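Side-chain contacts in Nrps/pks (Streptomyces albus, PDB 4OPF), which is a ketosynthase domain of the oxazolomycin assembly-line protein OzmH and probably takes part in carbon-carbon bond formation during polyketide chain extension: residues A[12-17]-A[342-347]; A[82-87]-A[183-188]; A[89-94]-A[227-232]; A[95-100]-A[231-236]; A[109-114]-A[141-146]. One frame throughout, in Å; residues are numbered along the deposited sequence.

Contact 1 of 5, residues A[12-17]-A[342-347]; sequences VGMSGR and GVIKTV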
# COMPACT_ATOMS: atom_id res chain seq x y z
N VAL A 12 15.02 13.55 -5.90
CA VAL A 12 16.42 13.79 -5.79
C VAL A 12 17.28 12.85 -6.59
O VAL A 12 18.50 13.04 -6.64
CB VAL A 12 16.89 13.82 -4.32
CG1 VAL A 12 16.05 14.79 -3.51
CG2 VAL A 12 16.88 12.43 -3.68
N GLY A 13 16.69 11.84 -7.22
CA GLY A 13 17.45 10.99 -8.08
C GLY A 13 16.54 10.10 -8.88
O GLY A 13 15.41 9.80 -8.44
N MSE A 14 17.00 9.68 -10.05
CA MSE A 14 16.18 8.85 -10.89
C MSE A 14 17.00 8.08 -11.86
O MSE A 14 18.05 8.53 -12.28
CB MSE A 14 15.16 9.69 -11.65
CG MSE A 14 15.85 10.81 -12.46
SE MSE A 14 14.49 12.10 -13.23
CE MSE A 14 12.98 11.05 -13.03
N SER A 15 16.46 6.96 -12.27
CA SER A 15 17.04 6.12 -13.28
C SER A 15 15.93 5.38 -13.95
O SER A 15 14.82 5.24 -13.42
CB SER A 15 17.96 5.09 -12.68
OG SER A 15 18.74 4.51 -13.74
N GLY A 16 16.21 4.88 -15.13
CA GLY A 16 15.24 4.03 -15.83
C GLY A 16 15.72 3.48 -17.16
O GLY A 16 16.78 3.86 -17.63
N ARG A 17 14.93 2.59 -17.74
CA ARG A 17 15.28 1.89 -18.95
C ARG A 17 14.00 1.56 -19.65
O ARG A 17 13.11 1.02 -19.04
CB ARG A 17 16.00 0.59 -18.54
CG ARG A 17 16.78 -0.02 -19.61
CD ARG A 17 17.60 -1.25 -19.21
NE ARG A 17 18.26 -1.08 -17.91
CZ ARG A 17 19.13 -1.98 -17.38
NH1 ARG A 17 19.69 -1.76 -16.20
NH2 ARG A 17 19.45 -3.10 -18.06
N GLY A 342 5.68 7.71 -17.58
CA GLY A 342 5.05 8.98 -17.64
C GLY A 342 5.59 9.98 -16.67
O GLY A 342 5.83 11.10 -17.05
N VAL A 343 5.82 9.58 -15.41
CA VAL A 343 6.35 10.49 -14.43
C VAL A 343 7.77 10.89 -14.81
O VAL A 343 8.10 12.05 -14.73
CB VAL A 343 6.29 9.86 -13.02
CG1 VAL A 343 7.14 10.61 -12.01
CG2 VAL A 343 4.83 9.82 -12.54
N ILE A 344 8.59 9.95 -15.25
CA ILE A 344 9.99 10.26 -15.61
C ILE A 344 10.03 11.22 -16.83
O ILE A 344 10.79 12.20 -16.82
CB ILE A 344 10.81 8.97 -15.86
CG1 ILE A 344 11.01 8.27 -14.49
CG2 ILE A 344 12.15 9.26 -16.53
CD1 ILE A 344 11.66 6.91 -14.57
N LYS A 345 9.19 10.97 -17.82
CA LYS A 345 9.04 11.87 -18.97
C LYS A 345 8.75 13.30 -18.53
O LYS A 345 9.40 14.24 -18.94
CB LYS A 345 7.93 11.40 -19.91
CG LYS A 345 7.44 12.52 -20.85
CD LYS A 345 6.44 11.99 -21.86
CE LYS A 345 5.65 13.12 -22.47
NZ LYS A 345 4.63 12.54 -23.42
N THR A 346 7.75 13.44 -17.70
CA THR A 346 7.36 14.75 -17.21
C THR A 346 8.44 15.42 -16.37
O THR A 346 8.61 16.61 -16.49
CB THR A 346 6.09 14.61 -16.37
OG1 THR A 346 5.08 14.08 -17.22
CG2 THR A 346 5.63 15.92 -15.93
N VAL A 347 9.16 14.65 -15.52
CA VAL A 347 10.24 15.21 -14.75
C VAL A 347 11.32 15.68 -15.69
O VAL A 347 11.86 16.75 -15.52
CB VAL A 347 10.83 14.19 -13.74
CG1 VAL A 347 12.16 14.70 -13.19
CG2 VAL A 347 9.79 13.87 -12.65
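Met14, a selenomethionine in this model, reaches from strand 12-17 into the surface of helix 342-347 and is met there by Ile344 and Val347. These three residues bury most of the area, and the contact between them is wholly apolar. With Val347 the meeting is tip to tip: SE of Met14 lies 3.5 Å from CG1 of Val347, and CE of Met14 is 3.7 Å from the same methyl. Ile344 instead runs alongside Met14 in the opposite direction, its CG1 3.7 Å from Met14 CE and its CG2 4.0 Å from it. Two torsions put the terminal methyl into the notch between these helix side chains: CG of Met14 sits between its own backbone N and carbonyl carbon (chi1 55°), and the chain then folds back at chi3, -17°. Beyond Met14, CD1 of Ile344 touches the backbone, 3.8 Å from Ser15 O. Gly16 suits this spot, since any CB there would press on the same CD1. Strand 9-17 is an inner strand of the thiolase-type mixed sheet and pairs with strand 226-234, with a classic beta bulge where Val12 and Gly13 both face Leu231. Helix 338-352 covers the Met14 face, helped by Leu24 of helix 24-33, which touches both Met14 and Ile344. On the other face Ser15 hydrogen-bonds to Glu87 of helix 79-95.

Contact 2 of 5, residues A[82-87]-A[183-188]; sequences LLLLEE and VVAGVT
Leu84 carries this contact, laying its isobutyl end over Ala185 and Val187 of strand 183-188. The tight part is at CD2, which comes to 3.6 Å from Ala185 CB; the small alanine lets the leucine settle close to the strand. CD1 takes the other neighbour, 4.0 Å from Val187 CG1, and the two branched side chains cross obliquely. CG of Leu84 stands anti to its carbonyl carbon (chi1 -85°), a setting that swings its end round from the flank of the helix to the sheet. Packing is looser one residue earlier, where Leu83 CD2 gets no nearer than 4.3 Å to Val187 CG2 and Leu83 turns partly to Val227 and Arg17. Neither side is open to solvent: all four touching residues are buried. Shortening Leu84 to an alanine here would probably open a gap over Ala185 and leave Val187 with little but the distant Leu83 across the interface. The segments run at 141°, with their axes 9.5 Å apart. Helix 79-95 thus lies across strands 181-188 and 226-234, while Leu139 and Leu143 of helix 138-147 close in on Leu84 from beside it, and Val184 faces helix 162-175 beneath the sheet.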
# COMPACT_ATOMS: atom_id res chain seq x y z
N LEU A 82 16.03 -8.58 -10.39
CA LEU A 82 17.41 -8.27 -10.71
C LEU A 82 17.53 -6.92 -11.42
O LEU A 82 18.43 -6.16 -11.14
CB LEU A 82 17.99 -9.33 -11.60
CG LEU A 82 17.97 -10.73 -10.97
CD1 LEU A 82 18.39 -11.81 -11.94
CD2 LEU A 82 18.95 -10.72 -9.83
N LEU A 83 16.60 -6.63 -12.32
CA LEU A 83 16.60 -5.36 -12.99
C LEU A 83 16.35 -4.20 -12.03
O LEU A 83 16.96 -3.15 -12.18
CB LEU A 83 15.50 -5.38 -14.04
CG LEU A 83 15.33 -4.20 -14.96
CD1 LEU A 83 16.60 -3.91 -15.68
CD2 LEU A 83 14.20 -4.47 -15.96
N LEU A 84 15.43 -4.36 -11.09
CA LEU A 84 15.19 -3.34 -10.08
C LEU A 84 16.42 -3.08 -9.21
O LEU A 84 16.66 -1.95 -8.80
CB LEU A 84 14.07 -3.76 -9.14
CG LEU A 84 12.69 -3.42 -9.65
CD1 LEU A 84 11.72 -3.99 -8.62
CD2 LEU A 84 12.47 -1.90 -9.78
N LEU A 85 17.16 -4.13 -8.87
CA LEU A 85 18.40 -3.94 -8.10
C LEU A 85 19.40 -3.01 -8.84
O LEU A 85 19.95 -2.08 -8.25
CB LEU A 85 19.09 -5.30 -7.81
CG LEU A 85 18.40 -6.10 -6.69
CD1 LEU A 85 18.92 -7.52 -6.69
CD2 LEU A 85 18.72 -5.47 -5.35
N GLU A 86 19.60 -3.27 -10.12
CA GLU A 86 20.47 -2.42 -10.95
C GLU A 86 19.94 -1.02 -11.01
O GLU A 86 20.69 -0.07 -10.81
CB GLU A 86 20.59 -2.87 -12.42
CG GLU A 86 21.42 -4.06 -12.67
CD GLU A 86 21.70 -4.32 -14.16
OE1 GLU A 86 21.24 -3.57 -15.08
OE2 GLU A 86 22.40 -5.33 -14.43
N GLU A 87 18.69 -0.89 -11.37
CA GLU A 87 18.16 0.46 -11.56
C GLU A 87 18.08 1.25 -10.27
O GLU A 87 18.19 2.46 -10.29
CB GLU A 87 16.82 0.45 -12.22
CG GLU A 87 16.90 0.03 -13.65
CD GLU A 87 17.74 1.00 -14.51
OE1 GLU A 87 17.71 2.27 -14.32
OE2 GLU A 87 18.43 0.47 -15.37
N VAL A 183 12.09 5.16 -1.99
CA VAL A 183 12.37 4.69 -3.31
C VAL A 183 11.01 4.30 -3.90
O VAL A 183 10.25 3.55 -3.28
CB VAL A 183 13.24 3.43 -3.24
CG1 VAL A 183 13.35 2.78 -4.58
CG2 VAL A 183 14.61 3.72 -2.68
N VAL A 184 10.71 4.78 -5.09
CA VAL A 184 9.48 4.43 -5.79
C VAL A 184 9.88 3.90 -7.15
O VAL A 184 10.66 4.52 -7.85
CB VAL A 184 8.61 5.68 -5.96
CG1 VAL A 184 7.38 5.45 -6.83
CG2 VAL A 184 8.13 6.12 -4.61
N ALA A 185 9.34 2.76 -7.55
CA ALA A 185 9.72 2.15 -8.79
C ALA A 185 8.50 1.57 -9.46
O ALA A 185 7.53 1.22 -8.82
CB ALA A 185 10.69 1.00 -8.56
N GLY A 186 8.66 1.34 -10.75
CA GLY A 186 7.72 0.53 -11.52
C GLY A 186 8.53 -0.35 -12.41
O GLY A 186 9.57 0.08 -12.93
N VAL A 187 8.06 -1.57 -12.64
CA VAL A 187 8.79 -2.51 -13.45
C VAL A 187 7.82 -3.45 -14.18
O VAL A 187 6.82 -3.89 -13.62
CB VAL A 187 9.79 -3.35 -12.59
CG1 VAL A 187 9.07 -4.27 -11.61
CG2 VAL A 187 10.70 -4.18 -13.45
N THR A 188 8.15 -3.74 -15.44
CA THR A 188 7.49 -4.82 -16.19
C THR A 188 8.48 -5.44 -17.12
O THR A 188 9.11 -4.74 -17.89
CB THR A 188 6.35 -4.30 -17.09
OG1 THR A 188 5.31 -3.78 -16.28
CG2 THR A 188 5.78 -5.42 -17.97

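Contact 3 of 5, residues A[89-94]-A[227-232]; sequences LFAFCD and VGVLLL
Phe92 and Leu231 are brought together by different first torsions: CG of Phe92 is anti to its carbonyl carbon, beside the backbone N (chi1 -66°), which carries the ring from the flank of helix 89-94 down to the strand, whereas Leu231 extends its CG away from its own N (chi1 178°) and up to the helix. The setting is the N-terminal half of a thiolase-type fold, in which helix 79-95 covers one face of the mixed sheet and strand 226-234 runs below it. The helix comes nearest to the strand at Ala91, whose CA is 6.3 Å from that of Val229. Ala91 suits so close an approach: its CB rests 3.9 Å from Val229 CG1 and equally far from Val229 O, so it touches both the side chain and the backbone of the strand. Val229 and Leu231 point the same way, two residues apart, and Leu230 between them goes to the other face, where it touches Met14 and Val343. No hydrogen bond joins the two segments. The polar work is done by Asp94 near the end of the helix, which accepts from Met14 N and His246 and pairs with Arg244. Phe92 also makes an edge-to-face stack with Phe147. Leu231 meets the ring at its edge: CE1 of Phe92 lies 4.2 Å from CD1 of Leu231, near the ring plane, the side chains crossing at about a right angle.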
# COMPACT_ATOMS: atom_id res chain seq x y z
N LEU A 89 20.26 0.91 -7.78
CA LEU A 89 21.63 1.34 -7.66
C LEU A 89 21.90 2.56 -8.54
O LEU A 89 22.53 3.52 -8.08
CB LEU A 89 22.60 0.23 -7.99
CG LEU A 89 24.08 0.63 -7.99
CD1 LEU A 89 24.56 1.10 -6.62
CD2 LEU A 89 24.87 -0.54 -8.48
N PHE A 90 21.43 2.55 -9.78
CA PHE A 90 21.67 3.66 -10.66
C PHE A 90 20.93 4.92 -10.23
O PHE A 90 21.42 6.04 -10.46
CB PHE A 90 21.33 3.31 -12.12
CG PHE A 90 22.13 2.17 -12.72
CD1 PHE A 90 23.34 1.78 -12.22
CD2 PHE A 90 21.62 1.48 -13.80
CE1 PHE A 90 24.05 0.71 -12.77
CE2 PHE A 90 22.33 0.41 -14.37
CZ PHE A 90 23.54 0.03 -13.86
N ALA A 91 19.77 4.80 -9.62
CA ALA A 91 19.09 5.98 -9.11
C ALA A 91 19.85 6.60 -7.95
O ALA A 91 19.93 7.81 -7.84
CB ALA A 91 17.68 5.66 -8.70
N PHE A 92 20.43 5.78 -7.10
CA PHE A 92 21.26 6.30 -6.01
C PHE A 92 22.49 7.03 -6.56
O PHE A 92 22.85 8.10 -6.05
CB PHE A 92 21.74 5.19 -5.08
CG PHE A 92 20.65 4.52 -4.30
CD1 PHE A 92 19.44 5.10 -4.08
CD2 PHE A 92 20.85 3.29 -3.78
CE1 PHE A 92 18.43 4.48 -3.33
CE2 PHE A 92 19.87 2.66 -2.98
CZ PHE A 92 18.66 3.27 -2.76
N CYS A 93 23.15 6.43 -7.54
CA CYS A 93 24.22 7.10 -8.31
C CYS A 93 23.77 8.48 -8.82
O CYS A 93 24.47 9.48 -8.64
CB CYS A 93 24.64 6.26 -9.50
SG CYS A 93 25.51 4.78 -8.88
N ASP A 94 22.62 8.52 -9.46
CA ASP A 94 22.14 9.79 -10.04
C ASP A 94 21.93 10.85 -8.95
O ASP A 94 22.19 12.03 -9.18
CB ASP A 94 20.81 9.57 -10.76
CG ASP A 94 20.22 10.87 -11.32
OD1 ASP A 94 20.82 11.42 -12.26
OD2 ASP A 94 19.16 11.33 -10.81
N VAL A 227 11.35 -0.12 -16.84
CA VAL A 227 11.66 0.07 -15.42
C VAL A 227 12.07 1.51 -15.16
O VAL A 227 12.78 2.16 -15.95
CB VAL A 227 12.75 -0.93 -14.95
CG1 VAL A 227 14.01 -0.78 -15.76
CG2 VAL A 227 13.09 -0.81 -13.46
N GLY A 228 11.63 2.01 -14.02
CA GLY A 228 11.99 3.34 -13.57
C GLY A 228 12.05 3.36 -12.07
O GLY A 228 11.26 2.69 -11.39
N VAL A 229 13.02 4.10 -11.54
CA VAL A 229 13.16 4.27 -10.10
C VAL A 229 13.40 5.72 -9.76
O VAL A 229 14.23 6.38 -10.42
CB VAL A 229 14.34 3.43 -9.57
CG1 VAL A 229 14.42 3.54 -8.08
CG2 VAL A 229 14.21 1.97 -10.01
N LEU A 230 12.65 6.22 -8.77
CA LEU A 230 12.83 7.59 -8.20
C LEU A 230 13.28 7.49 -6.76
O LEU A 230 12.82 6.59 -6.03
CB LEU A 230 11.52 8.34 -8.16
CG LEU A 230 10.77 8.36 -9.47
CD1 LEU A 230 9.46 9.06 -9.25
CD2 LEU A 230 11.59 9.04 -10.56
N LEU A 231 14.19 8.37 -6.35
CA LEU A 231 14.46 8.57 -4.95
C LEU A 231 13.82 9.91 -4.56
O LEU A 231 14.09 10.94 -5.19
CB LEU A 231 15.96 8.53 -4.65
CG LEU A 231 16.38 8.78 -3.17
CD1 LEU A 231 15.97 7.68 -2.23
CD2 LEU A 231 17.87 8.95 -3.02
N LEU A 232 13.02 9.89 -3.50
CA LEU A 232 12.26 11.02 -3.00
C LEU A 232 12.60 11.40 -1.58
O LEU A 232 12.83 10.54 -0.73
CB LEU A 232 10.81 10.68 -3.01
CG LEU A 232 10.22 10.12 -4.29
CD1 LEU A 232 8.74 9.83 -4.13
CD2 LEU A 232 10.40 11.07 -5.46

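Contact 4 of 5, residues A[95-100]-A[231-236]; sequences AGYAPD and LLKPLA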
# COMPACT_ATOMS: atom_id res chain seq x y z
N ALA A 95 21.45 10.44 -7.76
CA ALA A 95 21.22 11.33 -6.62
C ALA A 95 22.51 11.77 -5.95
O ALA A 95 22.50 12.69 -5.14
CB ALA A 95 20.35 10.65 -5.56
N GLY A 96 23.59 11.09 -6.26
CA GLY A 96 24.88 11.38 -5.70
C GLY A 96 25.14 10.68 -4.38
O GLY A 96 26.04 11.10 -3.66
N TYR A 97 24.44 9.59 -4.08
CA TYR A 97 24.65 8.85 -2.81
C TYR A 97 25.26 7.49 -3.14
O TYR A 97 24.76 6.78 -4.02
CB TYR A 97 23.34 8.62 -2.02
CG TYR A 97 22.82 9.84 -1.36
CD1 TYR A 97 21.94 10.68 -2.03
CD2 TYR A 97 23.23 10.20 -0.09
CE1 TYR A 97 21.48 11.86 -1.44
CE2 TYR A 97 22.77 11.36 0.53
CZ TYR A 97 21.91 12.20 -0.15
OH TYR A 97 21.48 13.35 0.44
N ALA A 98 26.29 7.09 -2.43
CA ALA A 98 26.80 5.71 -2.51
C ALA A 98 25.88 4.87 -1.59
O ALA A 98 25.33 5.39 -0.64
CB ALA A 98 28.27 5.63 -2.04
N PRO A 99 25.75 3.58 -1.86
CA PRO A 99 24.89 2.71 -1.02
C PRO A 99 25.25 2.74 0.47
O PRO A 99 24.34 2.67 1.32
CB PRO A 99 25.16 1.30 -1.58
CG PRO A 99 25.50 1.56 -3.00
CD PRO A 99 26.33 2.83 -2.98
N ASP A 100 26.54 2.79 0.79
CA ASP A 100 26.97 2.90 2.19
C ASP A 100 26.41 4.11 2.92
O ASP A 100 26.23 4.05 4.11
CB ASP A 100 28.51 2.98 2.29
CG ASP A 100 29.16 1.62 2.32
OD1 ASP A 100 28.45 0.59 2.14
OD2 ASP A 100 30.39 1.57 2.52
N LEU A 231 14.19 8.37 -6.35
CA LEU A 231 14.46 8.57 -4.95
C LEU A 231 13.82 9.91 -4.56
O LEU A 231 14.09 10.94 -5.19
CB LEU A 231 15.96 8.53 -4.65
CG LEU A 231 16.38 8.78 -3.17
CD1 LEU A 231 15.97 7.68 -2.23
CD2 LEU A 231 17.87 8.95 -3.02
N LEU A 232 13.02 9.89 -3.50
CA LEU A 232 12.26 11.02 -3.00
C LEU A 232 12.60 11.40 -1.58
O LEU A 232 12.83 10.54 -0.73
CB LEU A 232 10.81 10.68 -3.01
CG LEU A 232 10.22 10.12 -4.29
CD1 LEU A 232 8.74 9.83 -4.13
CD2 LEU A 232 10.40 11.07 -5.46
N LYS A 233 12.59 12.69 -1.31
CA LYS A 233 12.76 13.24 0.05
C LYS A 233 11.84 14.48 0.20
O LYS A 233 11.56 15.15 -0.78
CB LYS A 233 14.17 13.76 0.24
CG LYS A 233 15.23 12.70 0.37
CD LYS A 233 16.66 13.27 0.45
CE LYS A 233 16.91 14.00 1.74
NZ LYS A 233 18.38 13.94 2.00
N PRO A 234 11.52 14.86 1.41
CA PRO A 234 10.80 16.12 1.60
C PRO A 234 11.65 17.28 1.05
O PRO A 234 12.89 17.28 1.23
CB PRO A 234 10.68 16.23 3.14
CG PRO A 234 10.85 14.81 3.65
CD PRO A 234 11.87 14.23 2.70
N LEU A 235 11.03 18.21 0.34
CA LEU A 235 11.79 19.31 -0.29
C LEU A 235 12.67 20.09 0.68
O LEU A 235 13.82 20.38 0.37
CB LEU A 235 10.86 20.27 -1.00
CG LEU A 235 11.50 21.47 -1.71
CD1 LEU A 235 12.51 21.03 -2.76
CD2 LEU A 235 10.43 22.36 -2.37
N ALA A 236 12.17 20.46 1.86
CA ALA A 236 13.02 21.25 2.77
C ALA A 236 14.24 20.46 3.18
O ALA A 236 15.34 21.02 3.30
CB ALA A 236 12.23 21.70 3.99
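Ala95 and Tyr97, the residues that face the strand, flank Gly96, where helix 79-95 ends in a Schellman motif. Gly96 has a positive phi of 87°, at which a CB would jam against the preceding carbonyl, and Tyr97 and Ala98 beyond it are extended. On the other side, 231-234 is still strand; Pro234 then takes the N-cap position and helix 235-241 begins. Ala95 CB touches Leu231 CD2 at 3.9 Å, the leucine branch not used by Phe92. The same CB also lies in the plane of the Tyr97 ring, at its edge, 3.9 Å from Tyr97 CD1, so that one methyl fills the corner between leucine and tyrosine. Further out, Tyr97 and Lys233 come from opposite directions and bring OH of Tyr97 to 3.5 Å from NZ of Lys233. The lysine chain, bent at chi3 (69°), turns its amino group over to the tyrosine. What holds the two ends together is Asp243: its OD1 is hydrogen-bonded to the tyrosine hydroxyl and its OD2 forms a salt bridge with the ammonium. The carboxylate thereby probably eases the placing of the lysine charge near the phenol. Arg418 adds a cation-pi contact to the Tyr97 ring and bonds to Gly96 O. The contact thus ties the turn after helix 79-95 to the far end of strand 226-234, which runs between strands 9-17 and 181-188, its other face covered by helix 162-175 at Leu232.

Contact 5 of 5, residues A[109-114]-A[141-146]; sequences VYVGGR and ANLSHH
Ser144 OG, the polar atom of this contact, touches Val109 CG2 at 3.5 Å and has its hydrogen-bond partner in Ser153 OG, on the neighbouring strand 153-156. OG sits beside the serine's own backbone N (chi1 -64°), a rotation that lets it reach past the valine to that strand. The remaining contacts are apolar. Leu143, one residue back on helix 141-146, lays CD1 at 3.9 Å from Val109 CG1, the two side chains crossing at about a right angle. The same leucine methyl reaches Val111 CG2 more loosely, at 4.3 Å. Val109 and Val111 point to the helix from alternate positions of the strand, while Tyr110 between them goes to helix 162-175 on the other face. The axes are 8.8 Å apart and run at 149°. Leu143 is also touched by Leu85 and Thr88 of helix 79-95. The outer side of helix 138-147 meets the second subunit: Arg259 of that chain bonds to the carbonyls of His145 and His146. A greasy inner face with one serine, whose hydroxyl is satisfied by Ser153, therefore seats the helix on the sheet, while carbonyls on its outer side bond to the second subunit.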
# COMPACT_ATOMS: atom_id res chain seq x y z
N VAL A 109 10.40 1.65 0.54
CA VAL A 109 10.48 1.12 -0.79
C VAL A 109 9.06 0.78 -1.24
O VAL A 109 8.36 0.01 -0.60
CB VAL A 109 11.32 -0.14 -0.80
CG1 VAL A 109 11.35 -0.80 -2.18
CG2 VAL A 109 12.72 0.16 -0.35
N TYR A 110 8.65 1.36 -2.36
CA TYR A 110 7.31 1.22 -2.87
C TYR A 110 7.40 0.87 -4.33
O TYR A 110 7.87 1.69 -5.13
CB TYR A 110 6.54 2.54 -2.68
CG TYR A 110 6.51 2.96 -1.22
CD1 TYR A 110 5.57 2.46 -0.34
CD2 TYR A 110 7.52 3.71 -0.70
CE1 TYR A 110 5.57 2.83 1.01
CE2 TYR A 110 7.53 4.08 0.63
CZ TYR A 110 6.56 3.63 1.47
OH TYR A 110 6.61 3.99 2.81
N VAL A 111 7.00 -0.35 -4.69
CA VAL A 111 7.18 -0.84 -6.04
C VAL A 111 5.88 -1.15 -6.71
O VAL A 111 5.04 -1.82 -6.12
CB VAL A 111 8.01 -2.14 -6.05
CG1 VAL A 111 8.16 -2.74 -7.44
CG2 VAL A 111 9.37 -1.86 -5.46
N GLY A 112 5.71 -0.67 -7.94
CA GLY A 112 4.58 -1.07 -8.75
C GLY A 112 5.04 -2.16 -9.68
O GLY A 112 5.94 -1.98 -10.47
N GLY A 113 4.43 -3.31 -9.60
CA GLY A 113 4.87 -4.41 -10.38
C GLY A 113 4.11 -5.68 -10.07
O GLY A 113 3.45 -5.80 -9.05
N ARG A 114 4.17 -6.60 -11.01
CA ARG A 114 3.41 -7.83 -10.93
C ARG A 114 4.39 -8.95 -10.65
O ARG A 114 5.29 -9.21 -11.42
CB ARG A 114 2.67 -8.12 -12.25
CG ARG A 114 1.88 -9.44 -12.26
CD ARG A 114 0.80 -9.48 -13.35
NE ARG A 114 -0.25 -8.46 -13.09
CZ ARG A 114 -0.41 -7.30 -13.76
NH1 ARG A 114 0.41 -6.94 -14.76
NH2 ARG A 114 -1.39 -6.46 -13.41
N ALA A 141 11.02 -6.22 -1.17
CA ALA A 141 11.85 -6.80 -0.07
C ALA A 141 13.28 -7.07 -0.51
O ALA A 141 14.18 -6.88 0.30
CB ALA A 141 11.27 -8.11 0.49
N ASN A 142 13.50 -7.47 -1.76
CA ASN A 142 14.86 -7.61 -2.23
C ASN A 142 15.64 -6.34 -2.15
O ASN A 142 16.79 -6.37 -1.85
CB ASN A 142 14.92 -8.04 -3.68
CG ASN A 142 14.72 -9.49 -3.82
OD1 ASN A 142 15.32 -10.26 -3.11
ND2 ASN A 142 13.88 -9.90 -4.76
N LEU A 143 14.98 -5.21 -2.42
CA LEU A 143 15.66 -3.95 -2.40
C LEU A 143 15.99 -3.57 -0.98
O LEU A 143 17.10 -3.11 -0.67
CB LEU A 143 14.84 -2.86 -3.08
CG LEU A 143 14.45 -3.09 -4.53
CD1 LEU A 143 13.65 -1.95 -5.10
CD2 LEU A 143 15.66 -3.29 -5.37
N SER A 144 15.01 -3.71 -0.10
CA SER A 144 15.20 -3.37 1.30
C SER A 144 16.30 -4.25 1.88
O SER A 144 17.09 -3.76 2.69
CB SER A 144 13.92 -3.59 2.09
OG SER A 144 12.91 -2.70 1.62
N HIS A 145 16.33 -5.52 1.51
CA HIS A 145 17.33 -6.42 2.03
C HIS A 145 18.73 -6.05 1.50
O HIS A 145 19.65 -5.85 2.28
CB HIS A 145 17.00 -7.87 1.67
CG HIS A 145 18.03 -8.84 2.13
ND1 HIS A 145 19.02 -9.33 1.31
CD2 HIS A 145 18.23 -9.42 3.34
CE1 HIS A 145 19.78 -10.17 1.99
NE2 HIS A 145 19.33 -10.23 3.23
N HIS A 146 18.86 -5.86 0.19
CA HIS A 146 20.16 -5.65 -0.37
C HIS A 146 20.77 -4.31 0.03
O HIS A 146 21.93 -4.27 0.32
CB HIS A 146 20.20 -5.74 -1.89
CG HIS A 146 21.53 -5.30 -2.44
ND1 HIS A 146 22.68 -6.09 -2.36
CD2 HIS A 146 21.94 -4.11 -2.95
CE1 HIS A 146 23.71 -5.41 -2.86
NE2 HIS A 146 23.29 -4.21 -3.21

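In the fold
All five contacts reach one mixed sheet, whose N-terminal half runs 153-156, 107-112, 181-188, 226-234, 9-17, the 3-2-4-5-1 order of the thiolase fold. Contacts 2 and 3 share helix 79-95, lie on adjacent strands about 8 Å apart between centres, and alternate along the chain (82-87, 89-94, 183-188, 227-232). Contact 4 continues from that helix's end and shares Leu231 and Leu232 with contact 3. Contact 5, about 8 Å from contact 2, extends the helical layer to the subunit interface. Contact 1 lies on the opposite face, its centre about 17 Å from that of contact 5; its segments enclose all the others in sequence, so it ties the two halves of the ketosynthase together.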